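Long-range contacts in 432aa long hypothetical deoxyribodipyrimidine photolyase (Sulfolobus tokodaii, PDB 2E0I), which probably repairs cyclobutane pyrimidine dimers in DNA as a photolyase, carrying two FAD molecules, one of them a likely light-harvesting cofactor: residues F33-R38 with V74-A79; F53-L58 with F173-K178. One frame throughout, in Å; residues are numbered along the deposited sequence.

Contact 1: F33-R38 with V74-A79; sequences FIADPR and VFFGEA. With FAD (flavin-adenine dinucleotide), chain F.
Arg38 meets Glu78 through a bend at chi3 (-66°) that sets its NE 3.6 Å from Glu78 CG, while Asp36, with CG anti to the backbone N (chi1 -169°), sits at the guanidinium edge. These residues lie just past the C-terminal ends of strands 28-35 and 73-76, parallel neighbours in the Rossmann-like alpha/beta domain of photolyases. The strands join through Phe75 N to Phe33 O, Ala35 N to Phe75 O and Gly77 N to Ala35 O, the last carrying the pairing one step beyond strand 73-76. Beyond it the Arg38 guanidinium and the Glu78 carboxylate stack with planes 9° apart. Their salt bridge is long, 3.6 Å from NH1 of Arg38 to OE2 of Glu78, and purely electrostatic, since OE2 lies well out of the guanidinium plane; Lys81 is the stronger partner of that carboxylate, and Glu80 also pairs with Arg38. Asp36 is gripped side-on: Arg38 NH2 reaches OD1 at 2.6 Å and NE reaches OD2, both on syn lone pairs. OD2 also caps the helix from 37 by accepting from Arg38 N. Past the end of the strands, Pro37 CD lies over one face of the Phe76 ring, offset toward its rim. The strand end also binds the flavin. Phe33 CZ lies 3.3 Å from FAD N3, and the backbone on either side of Ala35 completes a donor-acceptor pair: FAD N3 gives its hydrogen to Ile34 O at 2.8 Å, and Asp36 N gives one to FAD O4 at 3.1 Å.

Contact 2: F53-L58 with F173-K178; sequences FMINSL and FLLTFK. With FAD (flavin-adenine dinucleotide), chain F.
The amide of Asn56 meets Lys178 through OD1, which accepts from NZ of Lys178 at 3.1 Å with the donor tilted 18° from the carbonyl plane; at the amide's other end ND2 bonds to Glu181. The second flat group is the isoalloxazine of FAD: Met54, on the same helix 48-66, lays its thioether over one face, SD 3.7 Å from FAD C9A and CE 3.8 Å from FAD N5. The two segments thus join a helix of the photolyase alpha/beta domain, one that lines the pocket of the FAD proposed to harvest light, to the loop region between helices 140-147 and 189-196, which makes a short 3-10 turn here. Ile55 is the main apolar side chain between them. With chi2 at -71° its CD1 is swung to within 3.7 Å of Leu174 O and also reaches Leu174 CB and Phe177 CB, while CG2 touches Leu175 CD1. One helical turn later Leu58 meets Leu174 almost perpendicularly, CD1 of Leu58 to CD1 of Leu174 at 3.5 Å. Lys178 closes the other end. Its methylenes pass beside Ile55, CD of Lys178 lying 4.2 Å from Ile55 CB, and the chain bends at chi3 (75°), which turns CE; the Lys178 and Asn56 side chains cross at about a right angle. Glu181 also makes a weak, long ion pair with NZ. The contact is therefore graded from aliphatic to polar: aliphatic carbons of Ile55, Leu58 and Leu174 make up its buried part, and at its partly exposed margin a neutral amide takes the hydrogen bond from the ammonium, whose charge the more distant Glu181 carboxylate probably helps to balance.

Overall arrangement
Both contacts border the same FAD, whose ring system Met54 and Phe33 approach from the same face. Contact 1 is a buried sheet pairing that ends in a partly exposed charged cluster at the tips of its strands, and it offers the flavin directional backbone bonds. Contact 2 is partly buried and mostly aliphatic; one amide-ammonium bond lies at its margin, and from its helix Met54 sets a thioether against the flavin. They meet directly: Phe33 CE1 packs 3.6 Å from Leu58 CD1, Ala35 touches Leu174, and Phe76 touches Phe173 and Phe177. Along the chain their segments alternate, so helix 48-66 bridges the two strands of contact 1, and residues 173-178 return to pack on that helix and those strands.

Contact 1: F33-R38 with V74-A79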
ATOM      1  N   PHE A  33      15.922  -4.974  12.869  1.00 18.54           N
ATOM      2  CA  PHE A  33      15.382  -4.524  11.588  1.00 18.09           C
ATOM      3  C   PHE A  33      16.534  -4.632  10.594  1.00 19.32           C
ATOM      4  O   PHE A  33      17.632  -4.135  10.850  1.00 20.41           O
ATOM      5  CB  PHE A  33      14.876  -3.091  11.592  1.00 15.16           C
ATOM      6  CG  PHE A  33      14.414  -2.640  10.238  1.00 14.32           C
ATOM      7  CD1 PHE A  33      15.279  -1.945   9.384  1.00 14.25           C
ATOM      8  CD2 PHE A  33      13.140  -2.974   9.775  1.00 13.56           C
ATOM      9  CE1 PHE A  33      14.884  -1.585   8.075  1.00 12.63           C
ATOM     10  CE2 PHE A  33      12.729  -2.623   8.470  1.00 13.99           C
ATOM     11  CZ  PHE A  33      13.605  -1.927   7.618  1.00 13.59           C
ATOM     12  N   ILE A  34      16.286  -5.298   9.472  1.00 18.03           N
ATOM     13  CA  ILE A  34      17.310  -5.489   8.470  1.00 17.47           C
ATOM     14  C   ILE A  34      17.052  -4.652   7.233  1.00 18.15           C
ATOM     15  O   ILE A  34      16.027  -4.819   6.564  1.00 17.37           O
ATOM     16  CB  ILE A  34      17.379  -6.969   8.051  1.00 18.49           C
ATOM     17  CG1 ILE A  34      17.727  -7.834   9.265  1.00 17.28           C
ATOM     18  CG2 ILE A  34      18.395  -7.148   6.928  1.00 18.10           C
ATOM     19  CD1 ILE A  34      17.675  -9.308   8.993  1.00 13.57           C
ATOM     20  N   ALA A  35      17.983  -3.746   6.938  1.00 18.83           N
ATOM     21  CA  ALA A  35      17.887  -2.889   5.756  1.00 19.17           C
ATOM     22  C   ALA A  35      18.369  -3.751   4.587  1.00 19.52           C
ATOM     23  O   ALA A  35      19.559  -4.054   4.481  1.00 17.66           O
ATOM     24  CB  ALA A  35      18.772  -1.667   5.919  1.00 16.87           C
ATOM     25  N   ASP A  36      17.433  -4.151   3.725  1.00 20.51           N
ATOM     26  CA  ASP A  36      17.729  -5.022   2.596  1.00 20.90           C
ATOM     27  C   ASP A  36      17.955  -4.260   1.293  1.00 20.70           C
ATOM     28  O   ASP A  36      17.059  -3.574   0.789  1.00 21.45           O
ATOM     29  CB  ASP A  36      16.592  -6.041   2.438  1.00 22.67           C
ATOM     30  CG  ASP A  36      16.924  -7.158   1.452  1.00 27.42           C
ATOM     31  OD1 ASP A  36      16.495  -8.317   1.696  1.00 28.32           O
ATOM     32  OD2 ASP A  36      17.600  -6.886   0.429  1.00 29.27           O
ATOM     33  N   PRO A  37      19.167  -4.378   0.726  1.00 20.07           N
ATOM     34  CA  PRO A  37      19.519  -3.701  -0.522  1.00 19.72           C
ATOM     35  C   PRO A  37      18.601  -4.031  -1.708  1.00 18.40           C
ATOM     36  O   PRO A  37      18.524  -3.260  -2.656  1.00 16.63           O
ATOM     37  CB  PRO A  37      20.976  -4.138  -0.746  1.00 17.79           C
ATOM     38  CG  PRO A  37      21.020  -5.475  -0.120  1.00 17.12           C
ATOM     39  CD  PRO A  37      20.279  -5.241   1.166  1.00 19.23           C
ATOM     40  N   ARG A  38      17.920  -5.176  -1.653  1.00 18.50           N
ATOM     41  CA  ARG A  38      17.011  -5.583  -2.732  1.00 19.49           C
ATOM     42  C   ARG A  38      15.756  -4.736  -2.699  1.00 19.78           C
ATOM     43  O   ARG A  38      15.034  -4.657  -3.687  1.00 20.45           O
ATOM     44  CB  ARG A  38      16.615  -7.060  -2.595  1.00 18.83           C
ATOM     45  CG  ARG A  38      17.788  -8.002  -2.757  1.00 20.74           C
ATOM     46  CD  ARG A  38      17.433  -9.427  -2.429  1.00 21.65           C
ATOM     47  NE  ARG A  38      17.109  -9.579  -1.021  1.00 22.38           N
ATOM     48  CZ  ARG A  38      16.822 -10.738  -0.449  1.00 22.73           C
ATOM     49  NH1 ARG A  38      16.827 -11.849  -1.165  1.00 23.32           N
ATOM     50  NH2 ARG A  38      16.514 -10.783   0.838  1.00 25.07           N
ATOM     51  N   VAL A  74      19.941  -2.503  14.196  1.00 23.02           N
ATOM     52  CA  VAL A  74      19.910  -2.491  12.737  1.00 21.85           C
ATOM     53  C   VAL A  74      21.084  -3.181  12.050  1.00 21.93           C
ATOM     54  O   VAL A  74      22.233  -3.059  12.470  1.00 22.64           O
ATOM     55  CB  VAL A  74      19.814  -1.045  12.209  1.00 20.74           C
ATOM     56  CG1 VAL A  74      19.732  -1.047  10.694  1.00 19.84           C
ATOM     57  CG2 VAL A  74      18.598  -0.357  12.817  1.00 19.88           C
ATOM     58  N   PHE A  75      20.771  -3.902  10.977  1.00 21.83           N
ATOM     59  CA  PHE A  75      21.756  -4.626  10.181  1.00 21.78           C
ATOM     60  C   PHE A  75      21.525  -4.294   8.721  1.00 21.91           C
ATOM     61  O   PHE A  75      20.461  -3.798   8.363  1.00 23.92           O
ATOM     62  CB  PHE A  75      21.593  -6.125  10.393  1.00 22.64           C
ATOM     63  CG  PHE A  75      21.925  -6.574  11.784  1.00 22.55           C
ATOM     64  CD1 PHE A  75      23.237  -6.891  12.126  1.00 22.67           C
ATOM     65  CD2 PHE A  75      20.934  -6.649  12.766  1.00 22.73           C
ATOM     66  CE1 PHE A  75      23.565  -7.275  13.428  1.00 22.41           C
ATOM     67  CE2 PHE A  75      21.244  -7.032  14.075  1.00 22.64           C
ATOM     68  CZ  PHE A  75      22.568  -7.347  14.409  1.00 23.25           C
ATOM     69  N   PHE A  76      22.506  -4.573   7.876  1.00 21.67           N
ATOM     70  CA  PHE A  76      22.359  -4.276   6.458  1.00 21.79           C
ATOM     71  C   PHE A  76      22.718  -5.480   5.610  1.00 22.24           C
ATOM     72  O   PHE A  76      23.666  -6.205   5.925  1.00 21.60           O
ATOM     73  CB  PHE A  76      23.241  -3.082   6.073  1.00 21.07           C
ATOM     74  CG  PHE A  76      23.129  -2.689   4.632  1.00 21.08           C
ATOM     75  CD1 PHE A  76      22.028  -1.967   4.177  1.00 21.16           C
ATOM     76  CD2 PHE A  76      24.104  -3.085   3.714  1.00 20.91           C
ATOM     77  CE1 PHE A  76      21.893  -1.644   2.824  1.00 21.80           C
ATOM     78  CE2 PHE A  76      23.982  -2.771   2.364  1.00 20.88           C
ATOM     79  CZ  PHE A  76      22.871  -2.048   1.917  1.00 22.61           C
ATOM     80  N   GLY A  77      21.955  -5.684   4.536  1.00 23.80           N
ATOM     81  CA  GLY A  77      22.193  -6.798   3.631  1.00 25.65           C
ATOM     82  C   GLY A  77      20.933  -7.587   3.328  1.00 28.13           C
ATOM     83  O   GLY A  77      19.844  -7.227   3.765  1.00 28.68           O
ATOM     84  N   GLU A  78      21.066  -8.664   2.562  1.00 30.97           N
ATOM     85  CA  GLU A  78      19.915  -9.497   2.252  1.00 32.31           C
ATOM     86  C   GLU A  78      19.572 -10.306   3.498  1.00 31.57           C
ATOM     87  O   GLU A  78      20.434 -10.955   4.081  1.00 30.83           O
ATOM     88  CB  GLU A  78      20.236 -10.424   1.074  1.00 35.91           C
ATOM     89  CG  GLU A  78      20.582  -9.674  -0.218  1.00 40.55           C
ATOM     90  CD  GLU A  78      20.803 -10.599  -1.406  1.00 43.98           C
ATOM     91  OE1 GLU A  78      21.313 -10.114  -2.441  1.00 45.15           O
ATOM     92  OE2 GLU A  78      20.466 -11.804  -1.311  1.00 47.67           O
ATOM     93  N   ALA A  79      18.310 -10.253   3.908  1.00 31.66           N
ATOM     94  CA  ALA A  79      17.845 -10.958   5.097  1.00 31.78           C
ATOM     95  C   ALA A  79      18.507 -12.312   5.359  1.00 32.63           C
ATOM     96  O   ALA A  79      19.114 -12.508   6.413  1.00 32.32           O
ATOM     97  CB  ALA A  79      16.345 -11.129   5.027  1.00 32.13           C
TER
HETATM   98  PA  FAD F1200       8.789  -4.725  -1.386  1.00 21.98           P
HETATM   99  O1A FAD F1200       7.564  -4.246  -2.066  1.00 22.65           O
HETATM  100  O2A FAD F1200       9.904  -3.861  -0.944  1.00 24.57           O
HETATM  101  O5B FAD F1200       9.495  -5.334  -2.699  1.00 22.17           O
HETATM  102  C5B FAD F1200      10.628  -6.203  -2.578  1.00 20.17           C
HETATM  103  C4B FAD F1200      11.058  -6.767  -3.935  1.00 19.33           C
HETATM  104  O4B FAD F1200       9.872  -7.018  -4.713  1.00 18.56           O
HETATM  105  C3B FAD F1200      11.873  -5.749  -4.736  1.00 19.95           C
HETATM  106  O3B FAD F1200      12.678  -6.434  -5.700  1.00 20.30           O
HETATM  107  C2B FAD F1200      10.760  -4.965  -5.429  1.00 21.13           C
HETATM  108  O2B FAD F1200      11.283  -4.338  -6.603  1.00 23.62           O
HETATM  109  C1B FAD F1200       9.860  -6.130  -5.844  1.00 19.77           C
HETATM  110  N9A FAD F1200       8.485  -5.676  -6.168  1.00 19.25           N
HETATM  111  C8A FAD F1200       7.706  -4.924  -5.391  1.00 19.90           C
HETATM  112  N7A FAD F1200       6.521  -4.746  -5.969  1.00 18.28           N
HETATM  113  C5A FAD F1200       6.539  -5.393  -7.129  1.00 17.91           C
HETATM  114  C6A FAD F1200       5.609  -5.595  -8.141  1.00 19.77           C
HETATM  115  N6A FAD F1200       4.407  -5.030  -8.073  1.00 21.00           N
HETATM  116  N1A FAD F1200       5.948  -6.343  -9.202  1.00 21.60           N
HETATM  117  C2A FAD F1200       7.152  -6.881  -9.299  1.00 20.32           C
HETATM  118  N3A FAD F1200       8.061  -6.707  -8.355  1.00 18.71           N
HETATM  119  C4A FAD F1200       7.791  -5.980  -7.262  1.00 18.14           C
HETATM  120  N1  FAD F1200      11.317  -4.295   5.038  1.00 17.40           N
HETATM  121  C2  FAD F1200      12.530  -4.726   5.588  1.00 17.83           C
HETATM  122  O2  FAD F1200      12.545  -5.643   6.407  1.00 20.05           O
HETATM  123  N3  FAD F1200      13.728  -4.140   5.162  1.00 18.54           N
HETATM  124  C4  FAD F1200      13.713  -3.137   4.183  1.00 21.23           C
HETATM  125  O4  FAD F1200      14.768  -2.621   3.817  1.00 21.89           O
HETATM  126  C4X FAD F1200      12.506  -2.725   3.626  1.00 20.40           C
HETATM  127  N5  FAD F1200      12.490  -1.771   2.599  1.00 17.28           N
HETATM  128  C5X FAD F1200      11.278  -1.373   2.022  1.00 18.33           C
HETATM  129  C6  FAD F1200      11.281  -0.493   0.943  1.00 18.96           C
HETATM  130  C7  FAD F1200      10.091  -0.162   0.300  1.00 18.08           C
HETATM  131  C7M FAD F1200      10.124   0.803  -0.887  1.00 17.77           C
HETATM  132  C8  FAD F1200       8.893  -0.714   0.746  1.00 17.93           C
HETATM  133  C8M FAD F1200       7.568  -0.372   0.061  1.00 19.79           C
HETATM  134  C9  FAD F1200       8.890  -1.587   1.830  1.00 17.74           C
HETATM  135  C9A FAD F1200      10.079  -1.921   2.474  1.00 18.29           C
HETATM  136  N10 FAD F1200      10.094  -2.843   3.532  1.00 17.77           N
HETATM  137  C10 FAD F1200      11.311  -3.298   4.056  1.00 18.97           C
HETATM  138  C1' FAD F1200       8.830  -3.415   4.054  1.00 19.57           C
HETATM  139  C2' FAD F1200       8.317  -4.588   3.219  1.00 21.97           C
HETATM  140  O2' FAD F1200       6.967  -4.333   2.818  1.00 19.04           O
HETATM  141  C3' FAD F1200       8.400  -5.893   4.018  1.00 21.46           C
HETATM  142  O3' FAD F1200       9.770  -6.190   4.306  1.00 20.81           O
HETATM  143  C4' FAD F1200       7.781  -7.052   3.233  1.00 20.74           C
HETATM  144  O4' FAD F1200       7.679  -8.194   4.089  1.00 16.59           O
HETATM  145  C5' FAD F1200       8.633  -7.401   2.010  1.00 20.68           C
HETATM  146  O5' FAD F1200       7.827  -7.861   0.923  1.00 21.30           O
HETATM  147  P   FAD F1200       7.303  -6.816  -0.185  1.00 20.23           P
HETATM  148  O1P FAD F1200       6.718  -7.612  -1.288  1.00 23.29           O
HETATM  149  O2P FAD F1200       6.465  -5.781   0.460  1.00 18.51           O
HETATM  150  O3P FAD F1200       8.689  -6.179  -0.698  1.00 22.16           O

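Contact 2: F53-L58 with F173-K178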
ATOM      1  N   PHE A  53       8.422   7.366   5.217  1.00 14.73           N
ATOM      2  CA  PHE A  53       7.412   7.018   6.196  1.00 14.92           C
ATOM      3  C   PHE A  53       7.878   5.836   7.036  1.00 14.90           C
ATOM      4  O   PHE A  53       7.709   5.825   8.259  1.00 15.93           O
ATOM      5  CB  PHE A  53       6.109   6.668   5.495  1.00 14.70           C
ATOM      6  CG  PHE A  53       4.955   6.472   6.433  1.00 14.76           C
ATOM      7  CD1 PHE A  53       4.858   5.335   7.205  1.00 13.84           C
ATOM      8  CD2 PHE A  53       3.954   7.434   6.536  1.00 15.37           C
ATOM      9  CE1 PHE A  53       3.784   5.151   8.060  1.00 13.90           C
ATOM     10  CE2 PHE A  53       2.875   7.253   7.390  1.00 13.58           C
ATOM     11  CZ  PHE A  53       2.795   6.107   8.152  1.00 12.57           C
ATOM     12  N   MET A  54       8.460   4.840   6.380  1.00 13.61           N
ATOM     13  CA  MET A  54       8.956   3.666   7.085  1.00 14.33           C
ATOM     14  C   MET A  54      10.112   4.061   8.029  1.00 14.98           C
ATOM     15  O   MET A  54      10.125   3.693   9.206  1.00 14.49           O
ATOM     16  CB  MET A  54       9.417   2.638   6.065  1.00 14.75           C
ATOM     17  CG  MET A  54       9.929   1.363   6.651  1.00 16.34           C
ATOM     18  SD  MET A  54      10.544   0.324   5.324  1.00 19.06           S
ATOM     19  CE  MET A  54      12.214   0.964   5.172  1.00 19.19           C
ATOM     20  N   ILE A  55      11.084   4.809   7.511  1.00 14.57           N
ATOM     21  CA  ILE A  55      12.206   5.261   8.325  1.00 14.53           C
ATOM     22  C   ILE A  55      11.680   6.071   9.536  1.00 13.54           C
ATOM     23  O   ILE A  55      12.089   5.852  10.678  1.00 10.18           O
ATOM     24  CB  ILE A  55      13.156   6.173   7.509  1.00 17.88           C
ATOM     25  CG1 ILE A  55      13.521   5.523   6.168  1.00 18.78           C
ATOM     26  CG2 ILE A  55      14.420   6.448   8.312  1.00 16.03           C
ATOM     27  CD1 ILE A  55      14.445   4.348   6.293  1.00 21.14           C
ATOM     28  N   ASN A  56      10.784   7.021   9.292  1.00 13.25           N
ATOM     29  CA  ASN A  56      10.241   7.790  10.403  1.00 15.06           C
ATOM     30  C   ASN A  56       9.558   6.865  11.416  1.00 14.85           C
ATOM     31  O   ASN A  56       9.723   7.021  12.629  1.00 14.02           O
ATOM     32  CB  ASN A  56       9.246   8.838   9.910  1.00 16.73           C
ATOM     33  CG  ASN A  56       9.928  10.041   9.304  1.00 20.44           C
ATOM     34  OD1 ASN A  56      11.008  10.441   9.745  1.00 21.03           O
ATOM     35  ND2 ASN A  56       9.296  10.642   8.295  1.00 24.84           N
ATOM     36  N   SER A  57       8.791   5.900  10.918  1.00 13.69           N
ATOM     37  CA  SER A  57       8.119   4.967  11.800  1.00 14.53           C
ATOM     38  C   SER A  57       9.151   4.131  12.540  1.00 15.38           C
ATOM     39  O   SER A  57       8.949   3.779  13.697  1.00 16.03           O
ATOM     40  CB  SER A  57       7.186   4.074  11.000  1.00 15.53           C
ATOM     41  OG  SER A  57       6.223   4.866  10.320  1.00 16.62           O
ATOM     42  N   LEU A  58      10.258   3.815  11.873  1.00 16.71           N
ATOM     43  CA  LEU A  58      11.335   3.051  12.499  1.00 17.35           C
ATOM     44  C   LEU A  58      12.017   3.901  13.577  1.00 18.41           C
ATOM     45  O   LEU A  58      12.453   3.370  14.606  1.00 19.39           O
ATOM     46  CB  LEU A  58      12.364   2.597  11.454  1.00 17.03           C
ATOM     47  CG  LEU A  58      11.956   1.386  10.608  1.00 17.64           C
ATOM     48  CD1 LEU A  58      12.956   1.148   9.490  1.00 15.94           C
ATOM     49  CD2 LEU A  58      11.860   0.162  11.513  1.00 17.72           C
ATOM     50  N   PHE A 173      21.766   4.993  11.000  1.00 28.35           N
ATOM     51  CA  PHE A 173      22.187   4.463   9.708  1.00 26.25           C
ATOM     52  C   PHE A 173      21.116   4.574   8.638  1.00 25.92           C
ATOM     53  O   PHE A 173      21.426   4.829   7.478  1.00 25.93           O
ATOM     54  CB  PHE A 173      22.593   2.991   9.847  1.00 24.88           C
ATOM     55  CG  PHE A 173      22.770   2.286   8.532  1.00 23.92           C
ATOM     56  CD1 PHE A 173      23.788   2.659   7.655  1.00 23.29           C
ATOM     57  CD2 PHE A 173      21.886   1.287   8.145  1.00 23.52           C
ATOM     58  CE1 PHE A 173      23.915   2.045   6.404  1.00 23.23           C
ATOM     59  CE2 PHE A 173      22.004   0.668   6.897  1.00 23.73           C
ATOM     60  CZ  PHE A 173      23.020   1.048   6.024  1.00 22.73           C
ATOM     61  N   LEU A 174      19.859   4.380   9.033  1.00 25.64           N
ATOM     62  CA  LEU A 174      18.743   4.429   8.099  1.00 24.82           C
ATOM     63  C   LEU A 174      18.466   5.801   7.484  1.00 25.44           C
ATOM     64  O   LEU A 174      17.803   5.887   6.443  1.00 24.98           O
ATOM     65  CB  LEU A 174      17.480   3.881   8.767  1.00 23.05           C
ATOM     66  CG  LEU A 174      17.557   2.396   9.142  1.00 22.24           C
ATOM     67  CD1 LEU A 174      16.338   2.015   9.938  1.00 23.06           C
ATOM     68  CD2 LEU A 174      17.675   1.538   7.895  1.00 19.38           C
ATOM     69  N   LEU A 175      18.984   6.863   8.103  1.00 25.35           N
ATOM     70  CA  LEU A 175      18.769   8.213   7.591  1.00 25.68           C
ATOM     71  C   LEU A 175      19.293   8.443   6.162  1.00 26.65           C
ATOM     72  O   LEU A 175      18.873   9.378   5.475  1.00 26.81           O
ATOM     73  CB  LEU A 175      19.365   9.259   8.547  1.00 24.43           C
ATOM     74  CG  LEU A 175      18.541   9.662   9.779  1.00 24.58           C
ATOM     75  CD1 LEU A 175      17.057   9.552   9.447  1.00 24.24           C
ATOM     76  CD2 LEU A 175      18.858   8.769  10.961  1.00 25.86           C
ATOM     77  N   THR A 176      20.196   7.588   5.704  1.00 27.62           N
ATOM     78  CA  THR A 176      20.735   7.727   4.353  1.00 29.27           C
ATOM     79  C   THR A 176      19.650   7.535   3.319  1.00 28.76           C
ATOM     80  O   THR A 176      19.656   8.185   2.274  1.00 29.15           O
ATOM     81  CB  THR A 176      21.771   6.665   4.034  1.00 31.44           C
ATOM     82  OG1 THR A 176      22.705   6.565   5.120  1.00 38.28           O
ATOM     83  CG2 THR A 176      22.494   7.022   2.741  1.00 30.20           C
ATOM     84  N   PHE A 177      18.733   6.619   3.617  1.00 27.57           N
ATOM     85  CA  PHE A 177      17.648   6.275   2.716  1.00 26.27           C
ATOM     86  C   PHE A 177      16.467   7.225   2.748  1.00 27.01           C
ATOM     87  O   PHE A 177      15.631   7.192   1.849  1.00 27.19           O
ATOM     88  CB  PHE A 177      17.178   4.855   3.019  1.00 25.48           C
ATOM     89  CG  PHE A 177      18.265   3.829   2.911  1.00 25.01           C
ATOM     90  CD1 PHE A 177      18.816   3.505   1.671  1.00 24.75           C
ATOM     91  CD2 PHE A 177      18.757   3.200   4.050  1.00 22.94           C
ATOM     92  CE1 PHE A 177      19.845   2.570   1.571  1.00 24.06           C
ATOM     93  CE2 PHE A 177      19.780   2.270   3.961  1.00 22.05           C
ATOM     94  CZ  PHE A 177      20.326   1.952   2.721  1.00 23.15           C
ATOM     95  N   LYS A 178      16.382   8.058   3.781  1.00 28.50           N
ATOM     96  CA  LYS A 178      15.282   9.013   3.878  1.00 28.96           C
ATOM     97  C   LYS A 178      15.720  10.213   3.051  1.00 29.89           C
ATOM     98  O   LYS A 178      16.545  11.016   3.497  1.00 31.33           O
ATOM     99  CB  LYS A 178      15.043   9.414   5.335  1.00 29.27           C
ATOM    100  CG  LYS A 178      13.727  10.149   5.537  1.00 31.06           C
ATOM    101  CD  LYS A 178      13.379  10.362   6.998  1.00 31.12           C
ATOM    102  CE  LYS A 178      14.218  11.455   7.603  1.00 33.74           C
ATOM    103  NZ  LYS A 178      13.712  11.841   8.949  1.00 37.64           N
TER
HETATM  104  PA  FAD F1200       8.789  -4.725  -1.386  1.00 21.98           P
HETATM  105  O1A FAD F1200       7.564  -4.246  -2.066  1.00 22.65           O
HETATM  106  O2A FAD F1200       9.904  -3.861  -0.944  1.00 24.57           O
HETATM  107  O5B FAD F1200       9.495  -5.334  -2.699  1.00 22.17           O
HETATM  108  C5B FAD F1200      10.628  -6.203  -2.578  1.00 20.17           C
HETATM  109  C4B FAD F1200      11.058  -6.767  -3.935  1.00 19.33           C
HETATM  110  O4B FAD F1200       9.872  -7.018  -4.713  1.00 18.56           O
HETATM  111  C3B FAD F1200      11.873  -5.749  -4.736  1.00 19.95           C
HETATM  112  O3B FAD F1200      12.678  -6.434  -5.700  1.00 20.30           O
HETATM  113  C2B FAD F1200      10.760  -4.965  -5.429  1.00 21.13           C
HETATM  114  O2B FAD F1200      11.283  -4.338  -6.603  1.00 23.62           O
HETATM  115  C1B FAD F1200       9.860  -6.130  -5.844  1.00 19.77           C
HETATM  116  N9A FAD F1200       8.485  -5.676  -6.168  1.00 19.25           N
HETATM  117  C8A FAD F1200       7.706  -4.924  -5.391  1.00 19.90           C
HETATM  118  N7A FAD F1200       6.521  -4.746  -5.969  1.00 18.28           N
HETATM  119  C5A FAD F1200       6.539  -5.393  -7.129  1.00 17.91           C
HETATM  120  C6A FAD F1200       5.609  -5.595  -8.141  1.00 19.77           C
HETATM  121  N6A FAD F1200       4.407  -5.030  -8.073  1.00 21.00           N
HETATM  122  N1A FAD F1200       5.948  -6.343  -9.202  1.00 21.60           N
HETATM  123  C2A FAD F1200       7.152  -6.881  -9.299  1.00 20.32           C
HETATM  124  N3A FAD F1200       8.061  -6.707  -8.355  1.00 18.71           N
HETATM  125  C4A FAD F1200       7.791  -5.980  -7.262  1.00 18.14           C
HETATM  126  N1  FAD F1200      11.317  -4.295   5.038  1.00 17.40           N
HETATM  127  C2  FAD F1200      12.530  -4.726   5.588  1.00 17.83           C
HETATM  128  O2  FAD F1200      12.545  -5.643   6.407  1.00 20.05           O
HETATM  129  N3  FAD F1200      13.728  -4.140   5.162  1.00 18.54           N
HETATM  130  C4  FAD F1200      13.713  -3.137   4.183  1.00 21.23           C
HETATM  131  O4  FAD F1200      14.768  -2.621   3.817  1.00 21.89           O
HETATM  132  C4X FAD F1200      12.506  -2.725   3.626  1.00 20.40           C
HETATM  133  N5  FAD F1200      12.490  -1.771   2.599  1.00 17.28           N
HETATM  134  C5X FAD F1200      11.278  -1.373   2.022  1.00 18.33           C
HETATM  135  C6  FAD F1200      11.281  -0.493   0.943  1.00 18.96           C
HETATM  136  C7  FAD F1200      10.091  -0.162   0.300  1.00 18.08           C
HETATM  137  C7M FAD F1200      10.124   0.803  -0.887  1.00 17.77           C
HETATM  138  C8  FAD F1200       8.893  -0.714   0.746  1.00 17.93           C
HETATM  139  C8M FAD F1200       7.568  -0.372   0.061  1.00 19.79           C
HETATM  140  C9  FAD F1200       8.890  -1.587   1.830  1.00 17.74           C
HETATM  141  C9A FAD F1200      10.079  -1.921   2.474  1.00 18.29           C
HETATM  142  N10 FAD F1200      10.094  -2.843   3.532  1.00 17.77           N
HETATM  143  C10 FAD F1200      11.311  -3.298   4.056  1.00 18.97           C
HETATM  144  C1' FAD F1200       8.830  -3.415   4.054  1.00 19.57           C
HETATM  145  C2' FAD F1200       8.317  -4.588   3.219  1.00 21.97           C
HETATM  146  O2' FAD F1200       6.967  -4.333   2.818  1.00 19.04           O
HETATM  147  C3' FAD F1200       8.400  -5.893   4.018  1.00 21.46           C
HETATM  148  O3' FAD F1200       9.770  -6.190   4.306  1.00 20.81           O
HETATM  149  C4' FAD F1200       7.781  -7.052   3.233  1.00 20.74           C
HETATM  150  O4' FAD F1200       7.679  -8.194   4.089  1.00 16.59           O
HETATM  151  C5' FAD F1200       8.633  -7.401   2.010  1.00 20.68           C
HETATM  152  O5' FAD F1200       7.827  -7.861   0.923  1.00 21.30           O
HETATM  153  P   FAD F1200       7.303  -6.816  -0.185  1.00 20.23           P
HETATM  154  O1P FAD F1200       6.718  -7.612  -1.288  1.00 23.29           O
HETATM  155  O2P FAD F1200       6.465  -5.781   0.460  1.00 18.51           O
HETATM  156  O3P FAD F1200       8.689  -6.179  -0.698  1.00 22.16           O